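Local atomic coordinates of L-lactate dehydrogenase (Trichomonas vaginalis, PDB entry 4UUL), a protein that probably catalyses the NAD-dependent interconversion of L-lactate and pyruvate, and is related to malate dehydrogenases. Residues G27-D32 against A254-T259; L265-P270 against C289-E294; I181-H186 against F285-N290. The protein carries 1 engineered substitution. All coordinates share one frame; numbering follows the deposited sequence.

From the N terminus, residues 27-32 come first, in the turn after the first Rossmann helix, and 181-186 follow in the C-terminal domain. Contact 1 closes when 254-259 is reached, so a loop of more than 200 residues spans both domains; contact 3, already open, crosses it and closes a loop of 98 residues. Contact 2 starts at 265-270, after contact 1 has closed, and closes a short connection of 18 residues. It and contact 3 finish together on strand 284-291, sharing Cys-289 and Asn-290. Contact 1 thus joins the two domains, whereas contacts 2 and 3 bind strands within the second. Direct links remain: Thr-259 OG1 meets Val-291 N, and Ser-266 OG meets Val-182 N.

Contact 1: G27-D32 against A254-T259; sequences GELYGD and AWLFGT
The carbonyl oxygen of Leu-29 faces the rim of the Phe-257 ring, whose CE2 approaches Leu-29 O to 3.3 Å close to the ring plane. This is a domain junction: residues 27-32 form the turn between helix 15-25 and strand 35-40 of the Rossmann fold, and 254-257 are the last turn of helix 242-257 in the C-terminal domain. Glycines mark both helix ends. Gly-27, with positive phi, closes helix 15-25 in a Schellman motif, and Gly-258 N bonds to Ala-254 O at 2.8 Å where helix 242-257 stops.

The Leu-256 side chain crosses those of Leu-29 and Tyr-30 at about a right angle. It supplies a methyl, CD1, that sits over one face of the Tyr-30 ring, 4.0 Å from its centroid, in a CH-pi contact displaced toward the CZ side of the ring. The same CD1 touches Leu-29 CD1 at 3.9 Å, so a single methyl packs against both a ring and a leucine. Leu-29 CG, anti to the backbone N (chi1 180°), is set 4.0 Å from Leu-256 CD1, and chi2 (58°) then places Leu-29 CD1. Phe-257 turns its edge toward the face of Tyr-30 in an offset edge-to-face pair, the planes at 87°, while Leu-256 CB lies over a face of the phenyl ring.

Tyr-30 also rests on Ala-5, Val-7 and Cys-82 of the Rossmann strands, and Glu-28 forms a salt bridge with Lys-253 of helix 242-257, a charged link between the two domains. Both Leu-256 methyls come to the tyrosine hydroxyl from the same side, Tyr-30 OH lying 3.7 Å from Leu-256 CD2.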
ATOM      1  N   GLY B  27      -6.770  -5.407  -5.920  1.00 16.33           N
ATOM      2  CA  GLY B  27      -7.617  -5.190  -7.073  1.00 17.43           C
ATOM      3  C   GLY B  27      -7.341  -3.915  -7.853  1.00 17.36           C
ATOM      4  O   GLY B  27      -8.016  -3.632  -8.855  1.00 20.19           O
ATOM      5  N   GLU B  28      -6.339  -3.141  -7.441  1.00 17.65           N
ATOM      6  CA  GLU B  28      -6.145  -1.811  -7.999  1.00 19.83           C
ATOM      7  C   GLU B  28      -5.609  -1.806  -9.426  1.00 20.21           C
ATOM      8  O   GLU B  28      -5.826  -0.840 -10.146  1.00 24.71           O
ATOM      9  CB  GLU B  28      -5.198  -1.013  -7.118  1.00 22.89           C
ATOM     10  CG  GLU B  28      -4.619   0.240  -7.774  1.00 24.04           C
ATOM     11  CD  GLU B  28      -5.676   1.269  -8.140  1.00 28.00           C
ATOM     12  OE1 GLU B  28      -6.823   1.201  -7.601  1.00 29.95           O
ATOM     13  OE2 GLU B  28      -5.327   2.163  -8.957  1.00 28.26           O
ATOM     14  N   LEU B  29      -4.931  -2.862  -9.844  1.00 16.21           N
ATOM     15  CA  LEU B  29      -4.290  -2.856 -11.165  1.00 15.35           C
ATOM     16  C   LEU B  29      -5.250  -3.393 -12.235  1.00 16.92           C
ATOM     17  O   LEU B  29      -5.449  -2.747 -13.251  1.00 17.94           O
ATOM     18  CB  LEU B  29      -3.044  -3.711 -11.101  1.00 15.63           C
ATOM     19  CG  LEU B  29      -2.264  -3.809 -12.411  1.00 15.24           C
ATOM     20  CD1 LEU B  29      -1.836  -2.456 -12.929  1.00 16.23           C
ATOM     21  CD2 LEU B  29      -1.006  -4.659 -12.247  1.00 16.29           C
ATOM     22  N   TYR B  30      -5.834  -4.561 -12.005  1.00 16.20           N
ATOM     23  CA  TYR B  30      -6.603  -5.299 -13.011  1.00 16.50           C
ATOM     24  C   TYR B  30      -8.122  -5.233 -12.789  1.00 18.00           C
ATOM     25  O   TYR B  30      -8.890  -5.949 -13.431  1.00 20.21           O
ATOM     26  CB  TYR B  30      -6.146  -6.763 -13.021  1.00 17.94           C
ATOM     27  CG  TYR B  30      -4.994  -7.017 -13.974  1.00 16.08           C
ATOM     28  CD1 TYR B  30      -5.217  -7.213 -15.311  1.00 16.90           C
ATOM     29  CD2 TYR B  30      -3.691  -7.083 -13.501  1.00 16.93           C
ATOM     30  CE1 TYR B  30      -4.179  -7.487 -16.176  1.00 16.75           C
ATOM     31  CE2 TYR B  30      -2.633  -7.304 -14.366  1.00 17.04           C
ATOM     32  CZ  TYR B  30      -2.893  -7.559 -15.705  1.00 16.74           C
ATOM     33  OH  TYR B  30      -1.852  -7.835 -16.542  1.00 18.17           O
ATOM     34  N   GLY B  31      -8.556  -4.370 -11.884  1.00 19.02           N
ATOM     35  CA  GLY B  31      -9.985  -4.173 -11.742  1.00 19.55           C
ATOM     36  C   GLY B  31     -10.708  -5.408 -11.231  1.00 21.27           C
ATOM     37  O   GLY B  31     -10.276  -5.997 -10.246  1.00 22.81           O
ATOM     38  N   ASP B  32     -11.795  -5.793 -11.877  1.00 22.31           N
ATOM     39  CA  ASP B  32     -12.534  -6.957 -11.429  1.00 24.48           C
ATOM     40  C   ASP B  32     -11.829  -8.290 -11.688  1.00 24.20           C
ATOM     41  O   ASP B  32     -12.250  -9.319 -11.180  1.00 26.02           O
ATOM     42  CB  ASP B  32     -13.918  -7.003 -12.096  1.00 28.02           C
ATOM     43  CG  ASP B  32     -14.834  -5.897 -11.630  1.00 32.22           C
ATOM     44  OD1 ASP B  32     -14.526  -5.218 -10.641  1.00 30.30           O
ATOM     45  OD2 ASP B  32     -15.870  -5.707 -12.264  1.00 38.39           O
ATOM     46  N   ALA B 254      -2.060   2.379 -16.692  1.00 15.15           N
ATOM     47  CA  ALA B 254      -2.215   3.147 -17.922  1.00 15.14           C
ATOM     48  C   ALA B 254      -1.808   2.301 -19.150  1.00 14.84           C
ATOM     49  O   ALA B 254      -2.496   2.320 -20.168  1.00 16.50           O
ATOM     50  CB  ALA B 254      -1.371   4.379 -17.881  1.00 16.20           C
ATOM     51  N   TRP B 255      -0.701   1.587 -19.045  1.00 14.83           N
ATOM     52  CA  TRP B 255      -0.207   0.743 -20.132  1.00 15.03           C
ATOM     53  C   TRP B 255      -1.193  -0.352 -20.492  1.00 15.73           C
ATOM     54  O   TRP B 255      -1.353  -0.723 -21.661  1.00 17.46           O
ATOM     55  CB  TRP B 255       1.149   0.151 -19.742  1.00 14.64           C
ATOM     56  CG  TRP B 255       1.951  -0.414 -20.845  1.00 14.02           C
ATOM     57  CD1 TRP B 255       1.708  -0.359 -22.186  1.00 16.73           C
ATOM     58  CD2 TRP B 255       3.196  -1.107 -20.680  1.00 13.85           C
ATOM     59  NE1 TRP B 255       2.735  -1.002 -22.857  1.00 16.77           N
ATOM     60  CE2 TRP B 255       3.668  -1.427 -21.966  1.00 15.63           C
ATOM     61  CE3 TRP B 255       3.957  -1.469 -19.564  1.00 13.97           C
ATOM     62  CZ2 TRP B 255       4.875  -2.086 -22.161  1.00 14.65           C
ATOM     63  CZ3 TRP B 255       5.157  -2.135 -19.748  1.00 14.02           C
ATOM     64  CH2 TRP B 255       5.609  -2.432 -21.052  1.00 14.00           C
ATOM     65  N   LEU B 256      -1.864  -0.905 -19.487  1.00 16.86           N
ATOM     66  CA  LEU B 256      -2.765  -2.008 -19.709  1.00 17.01           C
ATOM     67  C   LEU B 256      -4.087  -1.557 -20.332  1.00 18.20           C
ATOM     68  O   LEU B 256      -4.584  -2.258 -21.225  1.00 21.35           O
ATOM     69  CB  LEU B 256      -3.037  -2.770 -18.407  1.00 17.39           C
ATOM     70  CG  LEU B 256      -1.935  -3.682 -17.893  1.00 17.55           C
ATOM     71  CD1 LEU B 256      -2.181  -4.091 -16.447  1.00 17.75           C
ATOM     72  CD2 LEU B 256      -1.780  -4.914 -18.751  1.00 21.09           C
ATOM     73  N   PHE B 257      -4.644  -0.425 -19.870  1.00 18.08           N
ATOM     74  CA  PHE B 257      -6.050  -0.062 -20.138  1.00 19.86           C
ATOM     75  C   PHE B 257      -6.258   1.307 -20.747  1.00 21.83           C
ATOM     76  O   PHE B 257      -7.385   1.646 -21.124  1.00 24.34           O
ATOM     77  CB  PHE B 257      -6.906  -0.197 -18.871  1.00 22.79           C
ATOM     78  CG  PHE B 257      -6.805  -1.552 -18.243  1.00 22.42           C
ATOM     79  CD1 PHE B 257      -7.333  -2.653 -18.892  1.00 24.82           C
ATOM     80  CD2 PHE B 257      -6.153  -1.733 -17.037  1.00 21.96           C
ATOM     81  CE1 PHE B 257      -7.214  -3.902 -18.366  1.00 25.53           C
ATOM     82  CE2 PHE B 257      -6.052  -3.011 -16.494  1.00 21.02           C
ATOM     83  CZ  PHE B 257      -6.586  -4.072 -17.164  1.00 22.95           C
ATOM     84  N   GLY B 258      -5.182   2.075 -20.909  1.00 21.00           N
ATOM     85  CA  GLY B 258      -5.289   3.378 -21.544  1.00 21.18           C
ATOM     86  C   GLY B 258      -5.287   4.540 -20.589  1.00 19.61           C
ATOM     87  O   GLY B 258      -5.601   4.400 -19.411  1.00 21.35           O
ATOM     88  N   THR B 259      -4.858   5.687 -21.094  1.00 19.39           N
ATOM     89  CA  THR B 259      -4.863   6.924 -20.328  1.00 20.38           C
ATOM     90  C   THR B 259      -6.142   7.714 -20.555  1.00 22.56           C
ATOM     91  O   THR B 259      -6.897   7.435 -21.497  1.00 24.66           O
ATOM     92  CB  THR B 259      -3.637   7.765 -20.712  1.00 18.90           C
ATOM     93  OG1 THR B 259      -3.581   7.913 -22.142  1.00 19.97           O
ATOM     94  CG2 THR B 259      -2.373   7.119 -20.215  1.00 17.79           C
TER

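Contact 2: L265-P270 against C289-E294; sequences LSMGIP and CNVDKE
An antiparallel strand pairing lies in the buried part of the C-terminal domain, where Leu-265 and Cys-289 form one end of the ladder between strands 265-270 and 284-291. The two residues form a hydrogen-bonded pair, each giving its N-H to the other's carbonyl. Leu-265 N to Cys-289 O is 2.9 Å and lies in the carbonyl plane; the return bond from Cys-289 N to Leu-265 O has the same length, yet the donor stands 46° above that plane. Such skew fits the geometry of the chains, for the short segment 289-291 runs at 94° to strand 265-270 and soon leaves it.

Cys-289 sits among the side chains of the partner strand. Its SG, anti to the carbonyl carbon (chi1 -65°), is 4.0 Å from Met-267 CB and 4.1 Å from Ile-269 CD1. Met-267, extended beyond CG, brings SD to 4.0 Å from Cys-289 CB. Its terminal CE then reaches Val-291 CG2 at 4.1 Å, the two side chains crossing at about a right angle.

Backbone bonds of Met-267 with Phe-287 and of Ile-269 with Phe-285 continue the ladder, and Gly-268 bonds to Ser-153 at the edge of the Rossmann sheet. Together with strand 297-299, the pair forms the twisted three-stranded antiparallel sheet of the C-terminal domain of the lactate and malate dehydrogenases.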
ATOM      1  N   LEU B 265       1.516  11.091 -19.661  1.00 14.91           N
ATOM      2  CA  LEU B 265       2.393  10.395 -18.725  1.00 13.47           C
ATOM      3  C   LEU B 265       3.781  10.200 -19.321  1.00 13.26           C
ATOM      4  O   LEU B 265       3.921   9.651 -20.423  1.00 14.55           O
ATOM      5  CB  LEU B 265       1.841   9.013 -18.392  1.00 14.99           C
ATOM      6  CG  LEU B 265       0.441   8.976 -17.731  1.00 15.96           C
ATOM      7  CD1 LEU B 265       0.092   7.577 -17.331  1.00 18.38           C
ATOM      8  CD2 LEU B 265       0.303   9.938 -16.575  1.00 16.89           C
ATOM      9  N   SER B 266       4.786  10.645 -18.600  1.00 12.07           N
ATOM     10  CA  SER B 266       6.157  10.393 -19.023  1.00 12.11           C
ATOM     11  C   SER B 266       6.415   8.898 -18.842  1.00 12.23           C
ATOM     12  O   SER B 266       6.110   8.336 -17.795  1.00 12.89           O
ATOM     13  CB  SER B 266       7.104  11.191 -18.141  1.00 12.75           C
ATOM     14  OG  SER B 266       6.883  12.602 -18.244  1.00 13.96           O
ATOM     15  N   MET B 267       6.934   8.286 -19.899  1.00 11.95           N
ATOM     16  CA  MET B 267       7.261   6.890 -19.895  1.00 11.81           C
ATOM     17  C   MET B 267       8.546   6.653 -20.709  1.00 11.58           C
ATOM     18  O   MET B 267       8.690   7.205 -21.799  1.00 12.31           O
ATOM     19  CB  MET B 267       6.134   6.072 -20.551  1.00 12.84           C
ATOM     20  CG  MET B 267       4.816   6.154 -19.835  1.00 13.87           C
ATOM     21  SD  MET B 267       3.515   5.234 -20.714  1.00 20.73           S
ATOM     22  CE  MET B 267       2.483   4.774 -19.404  1.00 21.54           C
ATOM     23  N   GLY B 268       9.452   5.811 -20.197  1.00 12.38           N
ATOM     24  CA  GLY B 268      10.607   5.389 -20.969  1.00 11.93           C
ATOM     25  C   GLY B 268      10.174   4.329 -21.935  1.00 12.02           C
ATOM     26  O   GLY B 268       9.659   3.293 -21.525  1.00 13.07           O
ATOM     27  N   ILE B 269      10.416   4.561 -23.222  1.00 12.52           N
ATOM     28  CA  ILE B 269      10.055   3.578 -24.241  1.00 13.40           C
ATOM     29  C   ILE B 269      11.193   3.450 -25.222  1.00 13.44           C
ATOM     30  O   ILE B 269      11.952   4.391 -25.435  1.00 13.35           O
ATOM     31  CB  ILE B 269       8.738   3.905 -24.971  1.00 13.82           C
ATOM     32  CG1 ILE B 269       8.782   5.328 -25.533  1.00 15.68           C
ATOM     33  CG2 ILE B 269       7.553   3.729 -24.060  1.00 15.81           C
ATOM     34  CD1 ILE B 269       7.681   5.608 -26.550  1.00 17.02           C
ATOM     35  N   PRO B 270      11.317   2.264 -25.829  1.00 14.04           N
ATOM     36  CA  PRO B 270      12.204   2.169 -26.999  1.00 14.82           C
ATOM     37  C   PRO B 270      11.858   3.292 -27.958  1.00 14.72           C
ATOM     38  O   PRO B 270      10.700   3.481 -28.297  1.00 16.04           O
ATOM     39  CB  PRO B 270      11.819   0.799 -27.595  1.00 16.32           C
ATOM     40  CG  PRO B 270      11.344   0.017 -26.393  1.00 16.70           C
ATOM     41  CD  PRO B 270      10.545   1.041 -25.616  1.00 16.01           C
ATOM     42  N   CYS B 289       3.781  10.580 -23.128  1.00 14.47           N
ATOM     43  CA  CYS B 289       3.006   9.530 -23.757  1.00 15.15           C
ATOM     44  C   CYS B 289       1.539   9.549 -23.376  1.00 15.93           C
ATOM     45  O   CYS B 289       1.156  10.033 -22.290  1.00 16.65           O
ATOM     46  CB  CYS B 289       3.569   8.142 -23.398  1.00 15.65           C
ATOM     47  SG  CYS B 289       5.236   7.815 -24.039  1.00 15.71           S
ATOM     48  N   ASN B 290       0.735   8.990 -24.259  1.00 17.26           N
ATOM     49  CA  ASN B 290      -0.571   8.518 -23.872  1.00 17.89           C
ATOM     50  C   ASN B 290      -0.711   7.048 -24.277  1.00 19.27           C
ATOM     51  O   ASN B 290       0.220   6.486 -24.878  1.00 18.26           O
ATOM     52  CB  ASN B 290      -1.693   9.440 -24.371  1.00 21.06           C
ATOM     53  CG  ASN B 290      -1.697   9.664 -25.822  1.00 24.44           C
ATOM     54  OD1 ASN B 290      -1.393   8.788 -26.637  1.00 28.54           O
ATOM     55  ND2 ASN B 290      -2.145  10.877 -26.190  1.00 27.61           N
ATOM     56  N   VAL B 291      -1.778   6.391 -23.835  1.00 17.73           N
ATOM     57  CA  VAL B 291      -1.931   4.962 -24.135  1.00 18.28           C
ATOM     58  C   VAL B 291      -3.365   4.777 -24.610  1.00 19.80           C
ATOM     59  O   VAL B 291      -4.303   5.302 -24.003  1.00 20.15           O
ATOM     60  CB  VAL B 291      -1.673   4.066 -22.901  1.00 18.07           C
ATOM     61  CG1 VAL B 291      -1.724   2.616 -23.333  1.00 19.12           C
ATOM     62  CG2 VAL B 291      -0.345   4.393 -22.299  1.00 17.54           C
ATOM     63  N   ASP B 292      -3.548   4.091 -25.721  1.00 21.47           N
ATOM     64  CA  ASP B 292      -4.896   3.909 -26.236  1.00 23.21           C
ATOM     65  C   ASP B 292      -5.601   2.757 -25.552  1.00 24.75           C
ATOM     66  O   ASP B 292      -5.021   2.086 -24.701  1.00 23.68           O
ATOM     67  CB  ASP B 292      -4.882   3.774 -27.762  1.00 24.98           C
ATOM     68  CG  ASP B 292      -4.173   2.536 -28.269  1.00 25.99           C
ATOM     69  OD1 ASP B 292      -4.116   1.527 -27.567  1.00 25.95           O
ATOM     70  OD2 ASP B 292      -3.736   2.567 -29.441  1.00 27.81           O
ATOM     71  N   LYS B 293      -6.873   2.561 -25.850  1.00 27.77           N
ATOM     72  CA  LYS B 293      -7.682   1.558 -25.170  1.00 29.64           C
ATOM     73  C   LYS B 293      -7.210   0.146 -25.483  1.00 29.65           C
ATOM     74  O   LYS B 293      -7.568  -0.801 -24.790  1.00 31.76           O
ATOM     75  CB  LYS B 293      -9.157   1.709 -25.549  1.00 33.85           C
ATOM     76  CG  LYS B 293      -9.726   3.054 -25.206  1.00 39.36           C
ATOM     77  CD  LYS B 293      -9.700   3.335 -23.719  1.00 45.61           C
ATOM     78  CE  LYS B 293     -10.453   4.625 -23.383  1.00 50.96           C
ATOM     79  NZ  LYS B 293      -9.744   5.430 -22.340  1.00 55.12           N
ATOM     80  N   GLU B 294      -6.368   0.002 -26.501  1.00 28.17           N
ATOM     81  CA  GLU B 294      -5.807  -1.304 -26.806  1.00 29.28           C
ATOM     82  C   GLU B 294      -4.457  -1.535 -26.109  1.00 28.07           C
ATOM     83  O   GLU B 294      -3.804  -2.561 -26.318  1.00 28.49           O
ATOM     84  CB  GLU B 294      -5.649  -1.466 -28.299  1.00 33.05           C
ATOM     85  CG  GLU B 294      -6.982  -1.525 -29.096  1.00 39.87           C
ATOM     86  CD  GLU B 294      -7.707  -0.186 -29.192  1.00 50.63           C
ATOM     87  OE1 GLU B 294      -7.055   0.863 -29.422  1.00 54.65           O
ATOM     88  OE2 GLU B 294      -8.942  -0.173 -29.036  1.00 57.47           O
TER

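Contact 3: I181-H186 against F285-N290; sequences IVWGNH and FSFPCN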
ATOM      1  N   ILE B 181       6.686  17.437 -18.251  1.00 14.19           N
ATOM      2  CA  ILE B 181       7.200  16.227 -18.868  1.00 13.77           C
ATOM      3  C   ILE B 181       8.603  15.951 -18.350  1.00 13.50           C
ATOM      4  O   ILE B 181       9.399  16.878 -18.191  1.00 15.09           O
ATOM      5  CB  ILE B 181       7.298  16.397 -20.400  1.00 15.06           C
ATOM      6  CG1 ILE B 181       5.961  16.863 -20.982  1.00 16.84           C
ATOM      7  CG2 ILE B 181       7.817  15.110 -21.054  1.00 15.42           C
ATOM      8  CD1 ILE B 181       6.112  17.381 -22.389  1.00 18.08           C
ATOM      9  N   VAL B 182       8.909  14.669 -18.139  1.00 12.45           N
ATOM     10  CA  VAL B 182      10.269  14.256 -17.835  1.00 13.65           C
ATOM     11  C   VAL B 182      10.778  13.493 -19.058  1.00 12.87           C
ATOM     12  O   VAL B 182      10.161  12.514 -19.471  1.00 14.13           O
ATOM     13  CB  VAL B 182      10.293  13.357 -16.577  1.00 17.17           C
ATOM     14  CG1 VAL B 182      11.588  12.756 -16.469  1.00 19.24           C
ATOM     15  CG2 VAL B 182       9.920  14.197 -15.381  1.00 20.19           C
ATOM     16  N   TRP B 183      11.835  14.006 -19.689  1.00 12.32           N
ATOM     17  CA  TRP B 183      12.330  13.407 -20.921  1.00 12.35           C
ATOM     18  C   TRP B 183      13.691  12.719 -20.698  1.00 12.45           C
ATOM     19  O   TRP B 183      14.502  13.190 -19.889  1.00 12.72           O
ATOM     20  CB  TRP B 183      12.587  14.462 -22.012  1.00 14.28           C
ATOM     21  CG  TRP B 183      11.516  15.411 -22.415  1.00 13.34           C
ATOM     22  CD1 TRP B 183      11.117  16.533 -21.753  1.00 13.76           C
ATOM     23  CD2 TRP B 183      10.801  15.401 -23.655  1.00 13.81           C
ATOM     24  NE1 TRP B 183      10.192  17.221 -22.503  1.00 14.10           N
ATOM     25  CE2 TRP B 183       9.984  16.550 -23.682  1.00 14.32           C
ATOM     26  CE3 TRP B 183      10.770  14.520 -24.747  1.00 13.82           C
ATOM     27  CZ2 TRP B 183       9.169  16.852 -24.763  1.00 16.02           C
ATOM     28  CZ3 TRP B 183       9.993  14.859 -25.847  1.00 14.89           C
ATOM     29  CH2 TRP B 183       9.199  15.997 -25.831  1.00 15.36           C
ATOM     30  N   GLY B 184      13.955  11.698 -21.497  1.00 11.60           N
ATOM     31  CA  GLY B 184      15.305  11.190 -21.624  1.00 12.33           C
ATOM     32  C   GLY B 184      15.644  10.124 -20.626  1.00 12.12           C
ATOM     33  O   GLY B 184      14.865   9.191 -20.369  1.00 12.55           O
ATOM     34  N   ASN B 185      16.839  10.248 -20.079  1.00 12.60           N
ATOM     35  CA  ASN B 185      17.404   9.290 -19.111  1.00 12.78           C
ATOM     36  C   ASN B 185      17.010   9.676 -17.700  1.00 15.18           C
ATOM     37  O   ASN B 185      16.699  10.770 -17.414  1.00 16.97           O
ATOM     38  CB  ASN B 185      18.931   9.304 -19.224  1.00 12.66           C
ATOM     39  CG  ASN B 185      19.591   8.062 -18.667  1.00 14.06           C
ATOM     40  OD1 ASN B 185      18.885   7.122 -18.217  1.00 14.20           O
ATOM     41  ND2 ASN B 185      20.933   8.054 -18.633  1.00 16.29           N
ATOM     42  N   HIS B 186      17.192   8.754 -16.786  1.00 19.69           N
ATOM     43  CA  HIS B 186      17.463   9.103 -15.322  1.00 20.57           C
ATOM     44  C   HIS B 186      18.853   9.583 -15.119  1.00 22.97           C
ATOM     45  O   HIS B 186      19.654   9.611 -16.064  1.00 25.80           O
ATOM     46  CB  HIS B 186      17.205   7.930 -14.446  1.00 20.35           C
ATOM     47  CG  HIS B 186      15.743   7.856 -14.128  1.00 22.66           C
ATOM     48  ND1 HIS B 186      14.935   6.832 -14.548  1.00 27.07           N
ATOM     49  CD2 HIS B 186      14.924   8.729 -13.485  1.00 24.05           C
ATOM     50  CE1 HIS B 186      13.707   7.021 -14.094  1.00 23.28           C
ATOM     51  NE2 HIS B 186      13.656   8.213 -13.533  1.00 24.32           N
ATOM     52  N   PHE B 285      13.974   5.841 -23.930  1.00 12.14           N
ATOM     53  CA  PHE B 285      14.024   7.286 -23.705  1.00 11.62           C
ATOM     54  C   PHE B 285      12.661   7.711 -23.158  1.00 11.70           C
ATOM     55  O   PHE B 285      11.636   7.282 -23.692  1.00 13.19           O
ATOM     56  CB  PHE B 285      14.302   7.917 -25.078  1.00 12.86           C
ATOM     57  CG  PHE B 285      14.653   9.398 -25.068  1.00 13.01           C
ATOM     58  CD1 PHE B 285      13.668  10.395 -24.974  1.00 12.64           C
ATOM     59  CD2 PHE B 285      15.970   9.792 -25.234  1.00 12.45           C
ATOM     60  CE1 PHE B 285      14.008  11.718 -24.998  1.00 13.59           C
ATOM     61  CE2 PHE B 285      16.292  11.134 -25.258  1.00 12.93           C
ATOM     62  CZ  PHE B 285      15.346  12.093 -25.139  1.00 13.54           C
ATOM     63  N   SER B 286      12.649   8.518 -22.086  1.00 12.19           N
ATOM     64  CA  SER B 286      11.380   8.972 -21.564  1.00 11.65           C
ATOM     65  C   SER B 286      10.780  10.060 -22.454  1.00 12.11           C
ATOM     66  O   SER B 286      11.453  11.041 -22.816  1.00 12.86           O
ATOM     67  CB  SER B 286      11.546   9.492 -20.129  1.00 13.18           C
ATOM     68  OG  SER B 286      10.272   9.841 -19.614  1.00 13.39           O
ATOM     69  N   PHE B 287       9.549   9.816 -22.880  1.00 12.20           N
ATOM     70  CA  PHE B 287       8.762  10.740 -23.714  1.00 12.68           C
ATOM     71  C   PHE B 287       7.444  11.060 -23.027  1.00 13.26           C
ATOM     72  O   PHE B 287       6.962  10.247 -22.217  1.00 12.70           O
ATOM     73  CB  PHE B 287       8.361  10.076 -25.031  1.00 14.10           C
ATOM     74  CG  PHE B 287       9.474   9.935 -26.069  1.00 14.22           C
ATOM     75  CD1 PHE B 287       9.793  10.964 -26.907  1.00 16.02           C
ATOM     76  CD2 PHE B 287      10.177   8.759 -26.194  1.00 13.48           C
ATOM     77  CE1 PHE B 287      10.760  10.851 -27.874  1.00 17.84           C
ATOM     78  CE2 PHE B 287      11.155   8.617 -27.183  1.00 14.67           C
ATOM     79  CZ  PHE B 287      11.417   9.651 -28.029  1.00 17.08           C
ATOM     80  N   PRO B 288       6.827  12.184 -23.412  1.00 13.50           N
ATOM     81  CA  PRO B 288       5.414  12.378 -23.038  1.00 14.06           C
ATOM     82  C   PRO B 288       4.544  11.412 -23.832  1.00 14.11           C
ATOM     83  O   PRO B 288       4.598  11.398 -25.085  1.00 15.37           O
ATOM     84  CB  PRO B 288       5.147  13.818 -23.418  1.00 14.45           C
ATOM     85  CG  PRO B 288       6.069  14.056 -24.606  1.00 15.87           C
ATOM     86  CD  PRO B 288       7.335  13.200 -24.344  1.00 14.35           C
ATOM     87  N   CYS B 289       3.781  10.580 -23.128  1.00 14.47           N
ATOM     88  CA  CYS B 289       3.006   9.530 -23.757  1.00 15.15           C
ATOM     89  C   CYS B 289       1.539   9.549 -23.376  1.00 15.93           C
ATOM     90  O   CYS B 289       1.156  10.033 -22.290  1.00 16.65           O
ATOM     91  CB  CYS B 289       3.569   8.142 -23.398  1.00 15.65           C
ATOM     92  SG  CYS B 289       5.236   7.815 -24.039  1.00 15.71           S
ATOM     93  N   ASN B 290       0.735   8.990 -24.259  1.00 17.26           N
ATOM     94  CA  ASN B 290      -0.571   8.518 -23.872  1.00 17.89           C
ATOM     95  C   ASN B 290      -0.711   7.048 -24.277  1.00 19.27           C
ATOM     96  O   ASN B 290       0.220   6.486 -24.878  1.00 18.26           O
ATOM     97  CB  ASN B 290      -1.693   9.440 -24.371  1.00 21.06           C
ATOM     98  CG  ASN B 290      -1.697   9.664 -25.822  1.00 24.44           C
ATOM     99  OD1 ASN B 290      -1.393   8.788 -26.637  1.00 28.54           O
ATOM    100  ND2 ASN B 290      -2.145  10.877 -26.190  1.00 27.61           N
TER
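Two aromatic rings, Trp-183 and Phe-285, are each covered on one face by an atom from the opposite segment. Pro-288 CD lies over the six-membered ring of Trp-183, 3.7 Å from its centroid, in a CH-pi contact, and Ile-181 CG2 shares that face. Gly-184 CA stands almost exactly over the centre of Phe-285, 3.5 Å from the centroid and 7° off the normal. The two rings meet at their edges, through Trp-183 CE3 and Phe-285 CE1, while Phe-287 CD1 comes obliquely to Trp-183 CZ3 at 4.0 Å. Phe-285 CD1 lies over one face of Phe-287, toward its rim.

Gly-184 is suited to its place: with positive phi (89°), a CB would be jammed against the carbonyl O of Trp-183. It forms a hydrogen-bonded antiparallel bridge with Ser-286, both bonds 2.9 Å long: Gly-184 N to Ser-286 O and Ser-286 N to Gly-184 O, each directed at a lone pair in the carbonyl plane. Ser-286 OG, anti to the backbone N (chi1 -176°), adds a 2.7 Å bond to Val-182 O, reached from above the carbonyl plane. This buried hydroxyl also bonds to Ser-155 OG, linking Val-182 O, four residues before His-186, to a second part of the chain. His-186, the predicted proton acceptor, bonds through NE2 to Asp-158, consistent with the family's His-Asp pair, and through ND1 to Asp-132, an NADH-binding residue.

Asp-193 accepts from Trp-183 NE1. The single bridge joins strand 177-183, of the other antiparallel sheet, to strand 284-291, the middle strand between 265-270 and 297-299; helix 307-337 packs on Trp-183 and Phe-285 through Leu-313, Thr-316 and Leu-320.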